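Side-chain contacts in PipY (Synechococcus elongatus, PDB 5NLC), which binds pyridoxal 5'-phosphate and probably takes part in keeping the cell's supply of this vitamin B6 cofactor in balance: residues 13-18 against 196-201; 151-156 against 169-174; 6-11 against 37-42. One frame throughout, in Å; residues are numbered along the deposited sequence.

Interaction 1 of 3, residues 13-18 against 196-201; sequences SQLPPS and SDWPLA
Leu-15 and Gln-14 meet the six-membered part of the Trp-198 indole, each side chain crossing it at roughly a right angle. Leu-15 brings one methyl, CD2, obliquely to the ring at 3.6 Å from Trp-198 CZ3. Gln-14 arrives at the rim: its CD is 4.2 Å from Trp-198 CH2, and its amide plane is turned 58° from the indole plane. No hydrogen bond joins 13-18 to 196-201; the evidence is van der Waals contact alone.

The approach is set from the tryptophan side, where CG sits between the backbone N and the carbonyl carbon (chi1 67°) and the indole reaches out from the first turn of helix 198-203 toward the end of helix 4-14. Both helices belong to the modified TIM barrel of fold type III proteins that bind pyridoxal phosphate. Strand 208-211 backs both residues, Trp-198 on Ile-209 and Val-211 and Leu-15 on Ile-209; Leu-15 also touches Val-202 of helix 198-203. With an alanine at Trp-198, Leu-15 CD2 and the Gln-14 amide would probably lose the surface they pack against, leaving a gap between the end of helix 4-14 with its following loop and helix 198-203.

Further out, Trp-198 NE1 is hydrogen-bonded to Gln-214 OE1, which limits rotation of the ring, while Pro-199 CD lies over one indole face, offset toward the rim. The helix turn that carries them is held by Ala-201 N to Asp-197 O (3.2 Å). Ser-195, which binds pyridoxal 5'-phosphate in another structure of this protein but not here, lies about 6 Å from Trp-198, side chain to side chain.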
loop_
_atom_site.group_PDB
_atom_site.type_symbol
_atom_site.label_atom_id
_atom_site.label_comp_id
_atom_site.label_asym_id
_atom_site.label_seq_id
_atom_site.Cartn_x
_atom_site.Cartn_y
_atom_site.Cartn_z
ATOM N N SER A 13 0.565 11.890 -16.885
ATOM C CA SER A 13 0.318 13.281 -17.203
ATOM C C SER A 13 -0.732 13.892 -16.271
ATOM O O SER A 13 -0.765 15.097 -16.124
ATOM C CB SER A 13 -0.043 13.489 -18.668
ATOM O OG SER A 13 -1.342 12.981 -18.924
ATOM N N GLN A 14 -1.589 13.069 -15.678
ATOM C CA GLN A 14 -2.600 13.548 -14.762
ATOM C C GLN A 14 -2.093 13.685 -13.332
ATOM O O GLN A 14 -2.750 14.298 -12.566
ATOM C CB GLN A 14 -3.860 12.669 -14.784
ATOM C CG GLN A 14 -4.493 12.522 -16.146
ATOM C CD GLN A 14 -5.560 11.451 -16.190
ATOM O OE1 GLN A 14 -5.423 10.456 -16.894
ATOM N NE2 GLN A 14 -6.627 11.655 -15.447
ATOM N N LEU A 15 -0.924 13.158 -12.982
ATOM C CA LEU A 15 -0.543 13.123 -11.611
ATOM C C LEU A 15 0.543 14.157 -11.263
ATOM O O LEU A 15 1.431 14.419 -12.054
ATOM C CB LEU A 15 -0.045 11.732 -11.246
ATOM C CG LEU A 15 -1.052 10.604 -11.522
ATOM C CD1 LEU A 15 -0.363 9.284 -11.405
ATOM C CD2 LEU A 15 -2.238 10.634 -10.574
ATOM N N PRO A 16 0.488 14.724 -10.072
ATOM C CA PRO A 16 1.625 15.537 -9.586
ATOM C C PRO A 16 2.787 14.622 -9.167
ATOM O O PRO A 16 2.545 13.437 -8.931
ATOM C CB PRO A 16 1.058 16.246 -8.389
ATOM C CG PRO A 16 -0.043 15.387 -7.918
ATOM C CD PRO A 16 -0.590 14.642 -9.092
ATOM N N PRO A 17 4.023 15.143 -9.120
ATOM C CA PRO A 17 5.196 14.340 -8.777
ATOM C C PRO A 17 5.097 13.788 -7.372
ATOM O O PRO A 17 5.776 12.808 -7.084
ATOM C CB PRO A 17 6.340 15.354 -8.815
ATOM C CG PRO A 17 5.670 16.632 -8.427
ATOM C CD PRO A 17 4.384 16.573 -9.226
ATOM N N SER A 18 4.235 14.367 -6.523
ATOM C CA SER A 18 4.066 13.839 -5.161
ATOM C C SER A 18 3.333 12.450 -5.083
ATOM O O SER A 18 3.307 11.785 -4.008
ATOM C CB SER A 18 3.345 14.885 -4.315
ATOM O OG SER A 18 1.965 15.055 -4.646
ATOM N N SER A 196 -11.484 3.371 -9.221
ATOM C CA SER A 196 -12.559 4.329 -9.477
ATOM C C SER A 196 -12.493 5.613 -8.636
ATOM O O SER A 196 -13.192 6.533 -8.928
ATOM C CB SER A 196 -13.879 3.665 -9.200
ATOM O OG SER A 196 -13.816 2.999 -7.963
ATOM N N ASP A 197 -11.682 5.655 -7.581
ATOM C CA ASP A 197 -11.698 6.817 -6.709
ATOM C C ASP A 197 -10.363 7.521 -6.554
ATOM O O ASP A 197 -10.266 8.506 -5.770
ATOM C CB ASP A 197 -12.343 6.503 -5.375
ATOM C CG ASP A 197 -11.524 5.588 -4.492
ATOM O OD1 ASP A 197 -10.303 5.415 -4.766
ATOM O OD2 ASP A 197 -12.107 5.117 -3.455
ATOM N N TRP A 198 -9.361 7.132 -7.340
ATOM C CA TRP A 198 -8.028 7.743 -7.162
ATOM C C TRP A 198 -7.986 9.279 -7.426
ATOM O O TRP A 198 -7.225 9.945 -6.803
ATOM C CB TRP A 198 -6.889 7.018 -7.931
ATOM C CG TRP A 198 -6.969 7.110 -9.427
ATOM C CD1 TRP A 198 -7.412 6.131 -10.295
ATOM C CD2 TRP A 198 -6.561 8.188 -10.233
ATOM N NE1 TRP A 198 -7.340 6.554 -11.588
ATOM C CE2 TRP A 198 -6.852 7.833 -11.591
ATOM C CE3 TRP A 198 -6.054 9.462 -9.965
ATOM C CZ2 TRP A 198 -6.560 8.676 -12.653
ATOM C CZ3 TRP A 198 -5.761 10.297 -11.032
ATOM C CH2 TRP A 198 -6.061 9.924 -12.359
ATOM N N PRO A 199 -8.810 9.815 -8.333
ATOM C CA PRO A 199 -8.756 11.299 -8.444
ATOM C C PRO A 199 -9.169 11.996 -7.124
ATOM O O PRO A 199 -8.598 13.017 -6.756
ATOM C CB PRO A 199 -9.707 11.594 -9.607
ATOM C CG PRO A 199 -9.702 10.314 -10.427
ATOM C CD PRO A 199 -9.628 9.219 -9.404
ATOM N N LEU A 200 -10.125 11.442 -6.388
ATOM C CA LEU A 200 -10.529 12.034 -5.094
ATOM C C LEU A 200 -9.361 11.909 -4.109
ATOM O O LEU A 200 -9.086 12.840 -3.310
ATOM C CB LEU A 200 -11.737 11.359 -4.509
ATOM C CG LEU A 200 -13.017 11.408 -5.341
ATOM C CD1 LEU A 200 -14.113 10.628 -4.622
ATOM C CD2 LEU A 200 -13.457 12.800 -5.651
ATOM N N ALA A 201 -8.657 10.771 -4.193
ATOM C CA ALA A 201 -7.541 10.490 -3.277
ATOM C C ALA A 201 -6.405 11.455 -3.510
ATOM O O ALA A 201 -5.896 12.058 -2.552
ATOM C CB ALA A 201 -7.086 9.065 -3.459
#

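Interaction 2 of 3, residues 151-156 against 169-174; sequences LMVIAP and AQARTF
Within the beta-alpha-beta unit of strand 147-152, helix 161-181 and strand 189-191, Leu-151 and Val-153 pack against Ala-171 and Phe-174 on the inner side of the helix. The closest approach is methyl to methyl, Val-153 CG2 to Ala-171 CB at 3.6 Å. With Val-153 CG1 anti to the backbone N (chi1 167°), CG2 falls beside the N, anti to the carbonyl carbon, and faces Ala-171. The small alanine lets the backbones come near, with CA atoms of Val-153 and Ala-171 6.9 Å apart.

One turn further along the helix, Leu-151 CD1 meets Phe-174 CD2 at 4.2 Å, the two side chains crossing at about a right angle and the methyl coming obliquely to the ring. Phe-174 packs as well on Pro-130 and Arg-134 of helix 130-141. Leu-151 is also covered by Ala-175 and Leu-178 of helix 161-181, and its backbone bonds to Glu-189 and Ser-191 tie it to the neighbouring strand.

Across the contact there is no hydrogen bond, so helix and strand are held here by apolar burial and shape, without directional bonds.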
loop_
_atom_site.group_PDB
_atom_site.type_symbol
_atom_site.label_atom_id
_atom_site.label_comp_id
_atom_site.label_asym_id
_atom_site.label_seq_id
_atom_site.Cartn_x
_atom_site.Cartn_y
_atom_site.Cartn_z
ATOM N N LEU A 151 -0.259 5.610 6.374
ATOM C CA LEU A 151 -1.542 5.018 6.576
ATOM C C LEU A 151 -2.096 4.563 5.244
ATOM O O LEU A 151 -1.805 5.223 4.231
ATOM C CB LEU A 151 -2.559 6.025 7.159
ATOM C CG LEU A 151 -2.262 6.629 8.491
ATOM C CD1 LEU A 151 -3.532 7.371 8.935
ATOM C CD2 LEU A 151 -1.869 5.562 9.496
ATOM N N MET A 152 -2.821 3.444 5.266
ATOM C CA MET A 152 -3.633 3.004 4.158
ATOM C C MET A 152 -5.120 3.134 4.556
ATOM O O MET A 152 -5.518 2.686 5.581
ATOM C CB MET A 152 -3.339 1.570 3.754
ATOM C CG MET A 152 -4.130 1.080 2.532
ATOM S SD MET A 152 -3.934 -0.649 2.125
ATOM C CE MET A 152 -4.122 -0.563 0.357
ATOM N N VAL A 153 -5.927 3.761 3.693
ATOM C CA VAL A 153 -7.364 3.835 3.900
ATOM C C VAL A 153 -8.106 3.360 2.656
ATOM O O VAL A 153 -7.769 3.810 1.549
ATOM C CB VAL A 153 -7.696 5.293 4.234
ATOM C CG1 VAL A 153 -9.134 5.548 4.174
ATOM C CG2 VAL A 153 -7.215 5.580 5.643
ATOM N N ILE A 154 -9.046 2.418 2.819
ATOM C CA ILE A 154 -9.796 1.868 1.711
ATOM C C ILE A 154 -11.260 2.169 2.005
ATOM O O ILE A 154 -11.768 1.826 3.084
ATOM C CB ILE A 154 -9.624 0.340 1.582
ATOM C CG1 ILE A 154 -8.116 -0.027 1.570
ATOM C CG2 ILE A 154 -10.475 -0.163 0.436
ATOM C CD1 ILE A 154 -7.873 -1.515 1.462
ATOM N N ALA A 155 -11.932 2.805 1.060
ATOM C CA ALA A 155 -13.348 3.125 1.265
ATOM C C ALA A 155 -14.169 1.848 1.208
ATOM O O ALA A 155 -13.845 0.951 0.396
ATOM C CB ALA A 155 -13.808 4.093 0.190
ATOM N N PRO A 156 -15.188 1.687 2.094
ATOM C CA PRO A 156 -16.115 0.594 2.004
ATOM C C PRO A 156 -16.745 0.535 0.635
ATOM O O PRO A 156 -16.923 1.592 -0.002
ATOM C CB PRO A 156 -17.175 0.952 3.050
ATOM C CG PRO A 156 -16.393 1.674 4.110
ATOM C CD PRO A 156 -15.385 2.466 3.328
ATOM N N ALA A 169 -9.992 12.903 3.201
ATOM C CA ALA A 169 -9.581 14.107 3.950
ATOM C C ALA A 169 -9.324 13.798 5.423
ATOM O O ALA A 169 -8.348 14.270 6.033
ATOM C CB ALA A 169 -10.650 15.189 3.771
ATOM N N GLN A 170 -10.206 12.989 5.978
ATOM C CA GLN A 170 -10.084 12.543 7.362
ATOM C C GLN A 170 -8.845 11.749 7.543
ATOM O O GLN A 170 -8.207 11.919 8.569
ATOM C CB GLN A 170 -11.290 11.767 7.804
ATOM C CG GLN A 170 -11.347 11.379 9.281
ATOM C CD GLN A 170 -12.447 10.370 9.573
ATOM O OE1 GLN A 170 -13.100 9.805 8.635
ATOM N NE2 GLN A 170 -12.636 10.085 10.847
ATOM N N ALA A 171 -8.499 10.880 6.600
ATOM C CA ALA A 171 -7.221 10.166 6.641
ATOM C C ALA A 171 -6.036 11.083 6.658
ATOM O O ALA A 171 -5.174 10.927 7.485
ATOM C CB ALA A 171 -7.111 9.215 5.481
ATOM N N ARG A 172 -6.002 12.046 5.771
ATOM C CA ARG A 172 -4.924 13.013 5.737
ATOM C C ARG A 172 -4.780 13.741 7.051
ATOM O O ARG A 172 -3.675 13.871 7.582
ATOM C CB ARG A 172 -5.122 14.028 4.588
ATOM C CG ARG A 172 -4.019 15.059 4.568
ATOM C CD ARG A 172 -4.216 16.209 3.576
ATOM N NE ARG A 172 -5.332 17.044 4.016
ATOM C CZ ARG A 172 -6.556 17.004 3.524
ATOM N NH1 ARG A 172 -6.885 16.189 2.519
ATOM N NH2 ARG A 172 -7.486 17.835 4.023
ATOM N N THR A 173 -5.904 14.186 7.580
ATOM C CA THR A 173 -5.942 14.905 8.828
ATOM C C THR A 173 -5.402 14.091 10.010
ATOM O O THR A 173 -4.515 14.520 10.764
ATOM C CB THR A 173 -7.380 15.458 9.002
ATOM O OG1 THR A 173 -7.596 16.402 7.939
ATOM C CG2 THR A 173 -7.490 16.209 10.261
ATOM N N PHE A 174 -5.908 12.886 10.142
ATOM C CA PHE A 174 -5.479 11.955 11.180
ATOM C C PHE A 174 -3.992 11.571 11.061
ATOM O O PHE A 174 -3.346 11.538 12.075
ATOM C CB PHE A 174 -6.363 10.727 11.118
ATOM C CG PHE A 174 -6.169 9.734 12.212
ATOM C CD1 PHE A 174 -5.963 10.114 13.537
ATOM C CD2 PHE A 174 -6.291 8.372 11.912
ATOM C CE1 PHE A 174 -5.846 9.177 14.543
ATOM C CE2 PHE A 174 -6.198 7.428 12.917
ATOM C CZ PHE A 174 -6.002 7.818 14.238
#

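Interaction 3 of 3, residues 6-11 against 37-42; sequences ERLASL and YAAGQR
Leu-8, in helix 4-14, faces the C-terminal end of helix 30-38 with its CA 7.4 Å from that of Ala-39, just where the chain turns at Gly-40. That turn is a Schellman motif: Gly-40 has phi 117°, two bonds run back into the last helical turn, and Gly-40 N to Tyr-37 O measures 2.9 Å. A CB at these angles would press on the carbonyl O of Ala-39, reason enough for a glycine.

Leu-8 makes the contact with both methyls. With CG anti to the backbone N (chi1 -178°), its branches point across to the turn, where CD2 lies 3.6 Å from Ala-39 O and 4.2 Å from Ala-39 CB. The other methyl, CD1, sits 3.3 Å from Gln-41 OE1. The Gln-41 chain bends at chi2 (64°), and its NE2 is hydrogen-bonded to the backbone O atoms of His-43 and Leu-21, which fixes the amide's rotation and turns OE1 to Leu-8. Leu-8 also packs on Leu-215.

Behind the turn, Tyr-37 and Arg-42 brace each other. Arg-42 NE forms a salt bridge with Asp-64, whose carboxylate also takes a hydrogen bond with Tyr-37 OH. Arg-42 NH1 lies over the centre of the tyrosine ring, 3.4 Å above its plane, and bonds both Tyr-37 O and Gln-41 O, each at 2.9 Å.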
loop_
_atom_site.group_PDB
_atom_site.type_symbol
_atom_site.label_atom_id
_atom_site.label_comp_id
_atom_site.label_asym_id
_atom_site.label_seq_id
_atom_site.Cartn_x
_atom_site.Cartn_y
_atom_site.Cartn_z
ATOM N N GLU A 6 1.249 3.894 -23.685
ATOM C CA GLU A 6 0.353 5.026 -23.929
ATOM C C GLU A 6 -0.536 5.283 -22.702
ATOM O O GLU A 6 -0.726 6.432 -22.244
ATOM C CB GLU A 6 -0.511 4.748 -25.169
ATOM C CG GLU A 6 0.273 4.640 -26.470
ATOM C CD GLU A 6 -0.601 4.212 -27.665
ATOM O OE1 GLU A 6 -0.751 5.031 -28.587
ATOM O OE2 GLU A 6 -1.134 3.065 -27.712
ATOM N N ARG A 7 -1.069 4.206 -22.150
ATOM C CA ARG A 7 -1.876 4.290 -20.913
ATOM C C ARG A 7 -1.081 4.868 -19.736
ATOM O O ARG A 7 -1.570 5.754 -18.967
ATOM C CB ARG A 7 -2.447 2.911 -20.585
ATOM C CG ARG A 7 -3.530 2.394 -21.530
ATOM C CD ARG A 7 -3.745 0.926 -21.240
ATOM N NE ARG A 7 -4.908 0.406 -21.910
ATOM C CZ ARG A 7 -6.166 0.566 -21.498
ATOM N NH1 ARG A 7 -6.468 1.249 -20.405
ATOM N NH2 ARG A 7 -7.151 0.063 -22.229
ATOM N N LEU A 8 0.141 4.366 -19.557
ATOM C CA LEU A 8 1.006 4.872 -18.481
ATOM C C LEU A 8 1.298 6.369 -18.680
ATOM O O LEU A 8 1.275 7.120 -17.720
ATOM C CB LEU A 8 2.344 4.108 -18.384
ATOM C CG LEU A 8 3.234 4.587 -17.236
ATOM C CD1 LEU A 8 2.527 4.387 -15.903
ATOM C CD2 LEU A 8 4.563 3.856 -17.148
ATOM N N ALA A 9 1.609 6.790 -19.895
ATOM C CA ALA A 9 1.860 8.209 -20.203
ATOM C C ALA A 9 0.686 9.128 -19.868
ATOM O O ALA A 9 0.854 10.316 -19.442
ATOM C CB ALA A 9 2.198 8.387 -21.665
ATOM N N SER A 10 -0.501 8.609 -20.136
ATOM C CA SER A 10 -1.711 9.354 -19.929
ATOM C C SER A 10 -1.941 9.515 -18.453
ATOM O O SER A 10 -2.221 10.634 -17.971
ATOM C CB SER A 10 -2.867 8.679 -20.653
ATOM O OG SER A 10 -4.036 9.360 -20.375
ATOM N N LEU A 11 -1.798 8.426 -17.700
ATOM C CA LEU A 11 -1.929 8.526 -16.249
ATOM C C LEU A 11 -0.912 9.421 -15.619
ATOM O O LEU A 11 -1.270 10.312 -14.797
ATOM C CB LEU A 11 -1.812 7.180 -15.628
ATOM C CG LEU A 11 -2.963 6.274 -15.909
ATOM C CD1 LEU A 11 -2.515 4.808 -15.844
ATOM C CD2 LEU A 11 -4.036 6.568 -14.902
ATOM N N TYR A 37 7.368 -2.237 -17.357
ATOM C CA TYR A 37 8.720 -1.850 -16.965
ATOM C C TYR A 37 9.462 -1.088 -18.079
ATOM O O TYR A 37 10.081 -0.031 -17.854
ATOM C CB TYR A 37 9.470 -3.068 -16.454
ATOM C CG TYR A 37 10.808 -2.747 -15.819
ATOM C CD1 TYR A 37 11.919 -2.508 -16.619
ATOM C CD2 TYR A 37 10.954 -2.697 -14.453
ATOM C CE1 TYR A 37 13.163 -2.205 -16.068
ATOM C CE2 TYR A 37 12.225 -2.420 -13.877
ATOM C CZ TYR A 37 13.288 -2.171 -14.697
ATOM O OH TYR A 37 14.519 -1.846 -14.200
ATOM N N ALA A 38 9.330 -1.574 -19.297
ATOM C CA ALA A 38 9.973 -0.917 -20.419
ATOM C C ALA A 38 9.413 0.454 -20.628
ATOM O O ALA A 38 10.099 1.308 -21.085
ATOM C CB ALA A 38 9.748 -1.759 -21.677
ATOM N N ALA A 39 8.151 0.652 -20.301
ATOM C CA ALA A 39 7.535 1.982 -20.414
ATOM C C ALA A 39 7.862 2.899 -19.248
ATOM O O ALA A 39 7.492 4.055 -19.314
ATOM C CB ALA A 39 6.026 1.852 -20.514
ATOM N N GLY A 40 8.539 2.409 -18.220
ATOM C CA GLY A 40 9.013 3.238 -17.114
ATOM C C GLY A 40 8.387 2.859 -15.747
ATOM O O GLY A 40 8.738 3.466 -14.721
ATOM N N GLN A 41 7.472 1.876 -15.704
ATOM C CA GLN A 41 6.860 1.526 -14.436
ATOM C C GLN A 41 7.792 0.694 -13.575
ATOM O O GLN A 41 8.446 -0.268 -14.080
ATOM C CB GLN A 41 5.565 0.785 -14.675
ATOM C CG GLN A 41 4.710 0.503 -13.452
ATOM C CD GLN A 41 4.184 1.733 -12.769
ATOM O OE1 GLN A 41 4.003 2.770 -13.425
ATOM N NE2 GLN A 41 3.948 1.657 -11.426
ATOM N N ARG A 42 7.823 1.015 -12.253
ATOM C CA ARG A 42 8.647 0.331 -11.277
ATOM C C ARG A 42 7.953 -0.263 -10.094
ATOM O O ARG A 42 8.462 -1.236 -9.498
ATOM C CB ARG A 42 9.755 1.255 -10.767
ATOM C CG ARG A 42 10.690 1.729 -11.898
ATOM C CD ARG A 42 11.571 0.650 -12.415
ATOM N NE ARG A 42 12.444 1.105 -13.520
ATOM C CZ ARG A 42 12.132 1.134 -14.813
ATOM N NH1 ARG A 42 10.941 0.777 -15.251
ATOM N NH2 ARG A 42 13.050 1.528 -15.682
#

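How the interactions relate
From the N terminus, both early segments start from helix 4-14: 6-11 opens interaction 3 and 13-18, running off its end, interaction 1. Interaction 3 closes first, at 37-42, a short loop taking in strand 20-24. Interaction 1 closes only at 196-201, near the last strand, so the two cross. Interaction 2, local to one beta-alpha-beta unit, opens and closes inside that long loop and after interaction 3. Contacts link the neighbours: Trp-198 CZ2 lies 4.0 Å from Leu-11 CD2, and Asp-197 OD2 4.2 Å from Ala-155 CB. Interactions 2 and 3 do not touch, their nearest atoms about 14 Å apart. Interaction 1 ties the first helix's end and following loop to the barrel's last helix.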